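Local coordinates for protein ArtJ (Geobacillus stearothermophilus, PDB 2PVU) that binds arginine, lysine and histidine and probably hands them to its cognate ATP-binding cassette transporter, Art(MP)2, at residues 53-58 against 64-69; 144-149 against 164-169. All blocks are in the same frame, centred on the assembly; numbering follows the deposited sequence.

Contact 1. Residues 53-58 against 64-69; sequences APFEYM and VGFDVD
Two backbone bonds pair Y57 with V64 as an antiparallel hydrogen-bonded pair of a β-hairpin: V64 N to Y57 O is 2.8 Å and nearly straight (171°), and Y57 N to V64 O is 2.9 Å. The hairpin runs straight into helix 66-78, with G65 at the N-cap. F66 N donates to P54 O at 2.8 Å, and D67 N reaches a lone pair of F55 O, so the loop before the strand occupies N-H groups of the first helical turn.

Close by, E56 bends at its second torsion (chi2 -85°) and brings OE1 to 2.5 Å from D67 OD2, a spacing at which one of the two acids probably holds a proton. D67 is fixed from outside by the Y124 hydroxyl on OD1 and by the amide of G107, a pocket residue, on OD2; the E56 side chain itself lies about 5 Å from the bound lysine. Farther out, F55 and F66 run side by side, F66 CD2 meeting the edge of the F55 ring, and both rings stack edge-to-face on F125. On the hairpin, V64 CG2 makes a CH-π contact 3.5 Å from the Y57 ring centroid, 17° off its normal.

Contact 2. Residues 144-149 against 164-169; sequences DLKGKT and KLFGKG
F166, the last residue of helix 157-166, brings its ring against L145 and K146 of a type II β turn (L145 to K148), joining a helix end to the loop that leads into strand 150-153. The contact is apolar and small, burying 146 Å². At the far end of the ring, CZ lies 3.6 Å from L145 CB; the leucine thus touches with the base of its side chain and not with its methyl branches. Alongside, F166 CE1 rests 3.6 Å from K146 N, and K146 CA is close to the same carbon.

Both segments help to position these groups. With CG anti to the carbonyl carbon (chi1 -49°), the F166 ring leaves the helix end toward the turn and has L165 CB over the centre of one face, 3.6 Å above the plane. L145 O lies over the opposite face toward the rim, so the ring sits between its own helical neighbour and the turn. An alanine in place of F166 would probably leave L145 CB and the K146 backbone without their apolar partner and open a gap between turn and helix end.

Beyond this first shell, L145 reaches down to A192 and I194 of strand 192-196 and to I150, which F166 also touches, packing the pair against strands 150-153 and 192-196 of the mixed sheet. G167 ends the helix with positive phi. The turn itself is closed by K148 N, which donates to L145 O at 3.0 Å, fixing the carbonyl oxygen that lies over the rim of the ring.

Overall arrangement
From the N terminus, contact 1 comes first, closing a five-residue loop that holds the tip of the hairpin 57-59/62-64 and leads into helix 66-78. Contact 2 opens only after this is complete; its 14-residue loop carries strand 150-153 and much of helix 157-166, and so includes the pocket residues Q153, T156 and T157. The two are in series, neither nesting nor crossing, and sit on opposite sides of the chain's centre, with centres 31 Å apart and nearest atoms about 19 Å apart. Contact 1 ties a hairpin to a helix beside the bound lysine, whereas contact 2 joins helix 157-166 to a turn at the mixed sheet, toward the periphery of the molecule.

Contact 1. Residues 53-58 against 64-69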
ATOM      1  N   ALA A  53      -7.775   2.452  -1.282  1.00 22.82           N
ATOM      2  CA  ALA A  53      -8.367   3.046  -0.074  1.00 23.17           C
ATOM      3  C   ALA A  53      -8.040   2.148   1.122  1.00 23.06           C
ATOM      4  O   ALA A  53      -8.170   0.927   1.020  1.00 23.72           O
ATOM      5  CB  ALA A  53      -9.886   3.211  -0.219  1.00 22.62           C
ATOM      6  N   PRO A  54      -7.694   2.737   2.286  1.00 23.01           N
ATOM      7  CA  PRO A  54      -7.761   4.155   2.645  1.00 22.86           C
ATOM      8  C   PRO A  54      -6.471   4.957   2.409  1.00 23.30           C
ATOM      9  O   PRO A  54      -6.403   6.128   2.790  1.00 23.67           O
ATOM     10  CB  PRO A  54      -8.002   4.100   4.145  1.00 22.85           C
ATOM     11  CG  PRO A  54      -7.175   2.922   4.594  1.00 22.40           C
ATOM     12  CD  PRO A  54      -7.259   1.906   3.426  1.00 23.32           C
ATOM     13  N   PHE A  55      -5.468   4.341   1.802  1.00 21.21           N
ATOM     14  CA  PHE A  55      -4.153   5.002   1.646  1.00 21.85           C
ATOM     15  C   PHE A  55      -4.138   6.044   0.536  1.00 21.90           C
ATOM     16  O   PHE A  55      -3.684   7.189   0.733  1.00 21.68           O
ATOM     17  CB  PHE A  55      -3.066   3.924   1.457  1.00 20.37           C
ATOM     18  CG  PHE A  55      -2.944   3.038   2.671  1.00 24.01           C
ATOM     19  CD1 PHE A  55      -2.312   3.522   3.816  1.00 22.91           C
ATOM     20  CD2 PHE A  55      -3.526   1.770   2.689  1.00 22.67           C
ATOM     21  CE1 PHE A  55      -2.251   2.752   5.023  1.00 21.52           C
ATOM     22  CE2 PHE A  55      -3.434   0.955   3.845  1.00 21.06           C
ATOM     23  CZ  PHE A  55      -2.820   1.470   5.027  1.00 23.62           C
ATOM     24  N   GLU A  56      -4.691   5.685  -0.616  1.00 23.35           N
ATOM     25  CA  GLU A  56      -4.867   6.650  -1.693  1.00 22.29           C
ATOM     26  C   GLU A  56      -5.962   6.145  -2.600  1.00 23.26           C
ATOM     27  O   GLU A  56      -5.981   4.984  -2.974  1.00 22.41           O
ATOM     28  CB  GLU A  56      -3.597   6.839  -2.504  1.00 23.07           C
ATOM     29  CG  GLU A  56      -2.876   5.538  -2.959  1.00 21.48           C
ATOM     30  CD  GLU A  56      -1.924   4.978  -1.904  1.00 23.48           C
ATOM     31  OE1 GLU A  56      -1.235   5.791  -1.241  1.00 22.47           O
ATOM     32  OE2 GLU A  56      -1.809   3.729  -1.759  1.00 22.96           O
ATOM     33  N   TYR A  57      -6.877   7.027  -2.937  1.00 23.44           N
ATOM     34  CA  TYR A  57      -7.983   6.646  -3.829  1.00 23.81           C
ATOM     35  C   TYR A  57      -8.532   7.929  -4.409  1.00 25.48           C
ATOM     36  O   TYR A  57      -8.071   9.013  -4.042  1.00 24.14           O
ATOM     37  CB  TYR A  57      -9.040   5.825  -3.085  1.00 23.93           C
ATOM     38  CG  TYR A  57      -9.667   6.491  -1.879  1.00 22.02           C
ATOM     39  CD1 TYR A  57     -10.963   7.036  -1.959  1.00 24.04           C
ATOM     40  CD2 TYR A  57      -9.000   6.538  -0.640  1.00 22.86           C
ATOM     41  CE1 TYR A  57     -11.568   7.620  -0.855  1.00 26.70           C
ATOM     42  CE2 TYR A  57      -9.593   7.117   0.484  1.00 25.37           C
ATOM     43  CZ  TYR A  57     -10.875   7.660   0.369  1.00 25.16           C
ATOM     44  OH  TYR A  57     -11.486   8.234   1.459  1.00 28.18           O
ATOM     45  N   MET A  58      -9.452   7.818  -5.369  1.00 26.50           N
ATOM     46  CA  MET A  58     -10.029   9.009  -5.997  1.00 28.94           C
ATOM     47  C   MET A  58     -11.354   9.321  -5.349  1.00 29.84           C
ATOM     48  O   MET A  58     -12.151   8.435  -5.089  1.00 30.82           O
ATOM     49  CB  MET A  58     -10.235   8.800  -7.509  1.00 29.28           C
ATOM     50  CG  MET A  58      -8.959   8.567  -8.328  1.00 32.17           C
ATOM     51  SD  MET A  58      -7.838   9.994  -8.300  1.00 37.11           S
ATOM     52  CE  MET A  58      -6.558   9.406  -9.357  1.00 33.10           C
ATOM     53  N   VAL A  64      -7.177  11.287  -2.597  1.00 23.40           N
ATOM     54  CA  VAL A  64      -7.298  11.453  -1.127  1.00 23.10           C
ATOM     55  C   VAL A  64      -6.763  10.217  -0.407  1.00 22.66           C
ATOM     56  O   VAL A  64      -6.585   9.163  -1.034  1.00 23.48           O
ATOM     57  CB  VAL A  64      -8.777  11.730  -0.709  1.00 23.19           C
ATOM     58  CG1 VAL A  64      -9.273  13.020  -1.357  1.00 21.61           C
ATOM     59  CG2 VAL A  64      -9.701  10.536  -1.055  1.00 21.78           C
ATOM     60  N   GLY A  65      -6.520  10.337   0.898  1.00 22.32           N
ATOM     61  CA  GLY A  65      -6.209   9.173   1.690  1.00 22.81           C
ATOM     62  C   GLY A  65      -5.104   9.410   2.700  1.00 22.78           C
ATOM     63  O   GLY A  65      -4.526  10.541   2.797  1.00 22.55           O
ATOM     64  N   PHE A  66      -4.846   8.369   3.486  1.00 21.29           N
ATOM     65  CA  PHE A  66      -3.843   8.497   4.536  1.00 21.83           C
ATOM     66  C   PHE A  66      -2.452   8.859   3.974  1.00 21.74           C
ATOM     67  O   PHE A  66      -1.740   9.742   4.513  1.00 22.33           O
ATOM     68  CB  PHE A  66      -3.773   7.194   5.335  1.00 21.26           C
ATOM     69  CG  PHE A  66      -2.652   7.160   6.335  1.00 22.19           C
ATOM     70  CD1 PHE A  66      -2.848   7.638   7.615  1.00 20.92           C
ATOM     71  CD2 PHE A  66      -1.376   6.654   5.971  1.00 21.96           C
ATOM     72  CE1 PHE A  66      -1.796   7.651   8.589  1.00 21.73           C
ATOM     73  CE2 PHE A  66      -0.301   6.646   6.932  1.00 22.55           C
ATOM     74  CZ  PHE A  66      -0.511   7.128   8.235  1.00 22.02           C
ATOM     75  N   ASP A  67      -2.047   8.160   2.918  1.00 21.53           N
ATOM     76  CA  ASP A  67      -0.748   8.433   2.312  1.00 21.88           C
ATOM     77  C   ASP A  67      -0.743   9.850   1.762  1.00 21.32           C
ATOM     78  O   ASP A  67       0.289  10.512   1.792  1.00 22.15           O
ATOM     79  CB  ASP A  67      -0.440   7.478   1.144  1.00 20.80           C
ATOM     80  CG  ASP A  67       0.156   6.156   1.581  1.00 23.57           C
ATOM     81  OD1 ASP A  67       0.599   5.995   2.767  1.00 22.77           O
ATOM     82  OD2 ASP A  67       0.243   5.277   0.670  1.00 22.93           O
ATOM     83  N   VAL A  68      -1.867  10.308   1.216  1.00 22.90           N
ATOM     84  CA  VAL A  68      -1.957  11.699   0.711  1.00 22.63           C
ATOM     85  C   VAL A  68      -1.702  12.735   1.803  1.00 22.78           C
ATOM     86  O   VAL A  68      -0.920  13.674   1.608  1.00 22.58           O
ATOM     87  CB  VAL A  68      -3.287  11.981  -0.026  1.00 22.05           C
ATOM     88  CG1 VAL A  68      -3.333  13.426  -0.582  1.00 20.78           C
ATOM     89  CG2 VAL A  68      -3.490  10.928  -1.153  1.00 22.14           C
ATOM     90  N   ASP A  69      -2.370  12.587   2.948  1.00 22.69           N
ATOM     91  CA  ASP A  69      -2.258  13.563   4.024  1.00 22.63           C
ATOM     92  C   ASP A  69      -0.864  13.473   4.634  1.00 22.04           C
ATOM     93  O   ASP A  69      -0.286  14.479   5.012  1.00 21.89           O
ATOM     94  CB  ASP A  69      -3.289  13.322   5.121  1.00 22.96           C
ATOM     95  CG  ASP A  69      -4.707  13.653   4.683  1.00 26.06           C
ATOM     96  OD1 ASP A  69      -4.886  14.298   3.621  1.00 25.43           O
ATOM     97  OD2 ASP A  69      -5.634  13.264   5.428  1.00 27.51           O
TER

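Contact 2. Residues 144-149 against 164-169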
ATOM      1  N   ASP A 144      -5.875 -23.247   3.503  1.00 25.09           N
ATOM      2  CA  ASP A 144      -7.155 -23.687   2.910  1.00 24.57           C
ATOM      3  C   ASP A 144      -7.370 -23.159   1.486  1.00 24.33           C
ATOM      4  O   ASP A 144      -8.351 -23.529   0.857  1.00 23.10           O
ATOM      5  CB  ASP A 144      -8.358 -23.264   3.761  1.00 24.36           C
ATOM      6  CG  ASP A 144      -8.424 -23.983   5.076  1.00 25.60           C
ATOM      7  OD1 ASP A 144      -7.858 -25.100   5.185  1.00 26.18           O
ATOM      8  OD2 ASP A 144      -9.088 -23.435   5.982  1.00 25.77           O
ATOM      9  N   LEU A 145      -6.470 -22.291   1.003  1.00 24.04           N
ATOM     10  CA  LEU A 145      -6.538 -21.764  -0.352  1.00 24.66           C
ATOM     11  C   LEU A 145      -5.867 -22.693  -1.356  1.00 25.18           C
ATOM     12  O   LEU A 145      -5.839 -22.405  -2.560  1.00 25.56           O
ATOM     13  CB  LEU A 145      -5.883 -20.376  -0.441  1.00 25.10           C
ATOM     14  CG  LEU A 145      -6.484 -19.220   0.368  1.00 25.90           C
ATOM     15  CD1 LEU A 145      -5.574 -18.013   0.241  1.00 29.08           C
ATOM     16  CD2 LEU A 145      -7.900 -18.874  -0.066  1.00 26.66           C
ATOM     17  N   LYS A 146      -5.313 -23.798  -0.869  1.00 25.69           N
ATOM     18  CA  LYS A 146      -4.748 -24.800  -1.750  1.00 27.13           C
ATOM     19  C   LYS A 146      -5.774 -25.273  -2.793  1.00 27.11           C
ATOM     20  O   LYS A 146      -6.902 -25.683  -2.450  1.00 25.77           O
ATOM     21  CB  LYS A 146      -4.257 -25.972  -0.913  1.00 27.82           C
ATOM     22  CG  LYS A 146      -3.775 -27.154  -1.703  1.00 32.12           C
ATOM     23  CD  LYS A 146      -2.291 -27.098  -1.965  1.00 38.42           C
ATOM     24  CE  LYS A 146      -1.809 -28.444  -2.523  1.00 40.88           C
ATOM     25  NZ  LYS A 146      -0.733 -28.211  -3.556  1.00 44.52           N
ATOM     26  N   GLY A 147      -5.376 -25.204  -4.064  1.00 27.39           N
ATOM     27  CA  GLY A 147      -6.239 -25.629  -5.158  1.00 26.71           C
ATOM     28  C   GLY A 147      -7.298 -24.619  -5.575  1.00 27.50           C
ATOM     29  O   GLY A 147      -8.063 -24.884  -6.513  1.00 28.16           O
ATOM     30  N   LYS A 148      -7.372 -23.489  -4.870  1.00 25.71           N
ATOM     31  CA  LYS A 148      -8.371 -22.454  -5.150  1.00 26.80           C
ATOM     32  C   LYS A 148      -7.775 -21.315  -5.971  1.00 25.44           C
ATOM     33  O   LYS A 148      -6.562 -21.150  -6.032  1.00 25.90           O
ATOM     34  CB  LYS A 148      -8.937 -21.883  -3.846  1.00 26.09           C
ATOM     35  CG  LYS A 148      -9.661 -22.922  -2.966  1.00 27.10           C
ATOM     36  CD  LYS A 148     -10.380 -22.225  -1.789  1.00 29.06           C
ATOM     37  CE  LYS A 148     -10.981 -23.228  -0.784  1.00 31.33           C
ATOM     38  NZ  LYS A 148     -12.164 -23.862  -1.413  1.00 35.76           N
ATOM     39  N   THR A 149      -8.627 -20.502  -6.578  1.00 25.01           N
ATOM     40  CA  THR A 149      -8.118 -19.408  -7.406  1.00 24.65           C
ATOM     41  C   THR A 149      -7.990 -18.179  -6.535  1.00 24.26           C
ATOM     42  O   THR A 149      -8.913 -17.856  -5.786  1.00 24.34           O
ATOM     43  CB  THR A 149      -9.048 -19.131  -8.558  1.00 26.30           C
ATOM     44  OG1 THR A 149     -10.353 -18.910  -8.019  1.00 32.14           O
ATOM     45  CG2 THR A 149      -9.141 -20.367  -9.443  1.00 22.60           C
ATOM     46  N   LYS A 164       4.671 -17.994  -2.824  1.00 30.10           N
ATOM     47  CA  LYS A 164       5.463 -18.688  -1.803  1.00 32.28           C
ATOM     48  C   LYS A 164       4.718 -19.872  -1.201  1.00 32.26           C
ATOM     49  O   LYS A 164       5.331 -20.893  -0.913  1.00 32.87           O
ATOM     50  CB  LYS A 164       5.859 -17.719  -0.688  1.00 32.82           C
ATOM     51  CG  LYS A 164       7.224 -17.084  -0.881  1.00 37.02           C
ATOM     52  CD  LYS A 164       7.423 -15.937   0.102  1.00 44.76           C
ATOM     53  CE  LYS A 164       8.838 -15.344  -0.007  1.00 47.29           C
ATOM     54  NZ  LYS A 164       9.461 -15.681  -1.327  1.00 48.75           N
ATOM     55  N   LEU A 165       3.414 -19.708  -0.971  1.00 32.70           N
ATOM     56  CA  LEU A 165       2.578 -20.737  -0.352  1.00 33.36           C
ATOM     57  C   LEU A 165       2.219 -21.880  -1.291  1.00 34.13           C
ATOM     58  O   LEU A 165       2.119 -23.027  -0.847  1.00 34.09           O
ATOM     59  CB  LEU A 165       1.286 -20.140   0.208  1.00 33.58           C
ATOM     60  CG  LEU A 165       1.335 -19.201   1.423  1.00 35.00           C
ATOM     61  CD1 LEU A 165      -0.027 -18.580   1.638  1.00 36.38           C
ATOM     62  CD2 LEU A 165       1.839 -19.904   2.702  1.00 37.53           C
ATOM     63  N   PHE A 166       2.016 -21.566  -2.573  1.00 34.60           N
ATOM     64  CA  PHE A 166       1.442 -22.528  -3.539  1.00 34.79           C
ATOM     65  C   PHE A 166       2.264 -22.754  -4.805  1.00 34.70           C
ATOM     66  O   PHE A 166       1.982 -23.682  -5.569  1.00 34.46           O
ATOM     67  CB  PHE A 166       0.025 -22.091  -3.919  1.00 35.21           C
ATOM     68  CG  PHE A 166      -0.837 -21.775  -2.729  1.00 35.91           C
ATOM     69  CD1 PHE A 166      -1.205 -22.783  -1.830  1.00 37.85           C
ATOM     70  CD2 PHE A 166      -1.244 -20.472  -2.481  1.00 38.42           C
ATOM     71  CE1 PHE A 166      -1.982 -22.489  -0.727  1.00 36.94           C
ATOM     72  CE2 PHE A 166      -2.022 -20.167  -1.375  1.00 37.44           C
ATOM     73  CZ  PHE A 166      -2.389 -21.168  -0.507  1.00 37.41           C
ATOM     74  N   GLY A 167       3.286 -21.929  -5.008  1.00 33.89           N
ATOM     75  CA  GLY A 167       4.058 -21.943  -6.240  1.00 34.04           C
ATOM     76  C   GLY A 167       3.391 -21.088  -7.301  1.00 34.09           C
ATOM     77  O   GLY A 167       2.199 -20.776  -7.214  1.00 34.09           O
ATOM     78  N   LYS A 168       4.167 -20.684  -8.292  1.00 33.80           N
ATOM     79  CA  LYS A 168       3.641 -19.909  -9.405  1.00 33.93           C
ATOM     80  C   LYS A 168       2.731 -20.774 -10.256  1.00 34.01           C
ATOM     81  O   LYS A 168       3.000 -21.958 -10.443  1.00 34.12           O
ATOM     82  CB  LYS A 168       4.788 -19.397 -10.267  1.00 34.17           C
ATOM     83  CG  LYS A 168       5.545 -18.266  -9.646  1.00 36.07           C
ATOM     84  CD  LYS A 168       6.832 -17.978 -10.408  1.00 38.77           C
ATOM     85  CE  LYS A 168       7.592 -16.841  -9.739  1.00 39.95           C
ATOM     86  NZ  LYS A 168       8.859 -16.491 -10.445  1.00 40.64           N
ATOM     87  N   GLY A 169       1.661 -20.183 -10.782  1.00 33.83           N
ATOM     88  CA  GLY A 169       0.792 -20.896 -11.718  1.00 33.40           C
ATOM     89  C   GLY A 169      -0.454 -20.109 -12.082  1.00 33.12           C
ATOM     90  O   GLY A 169      -0.675 -19.027 -11.524  1.00 32.63           O
TER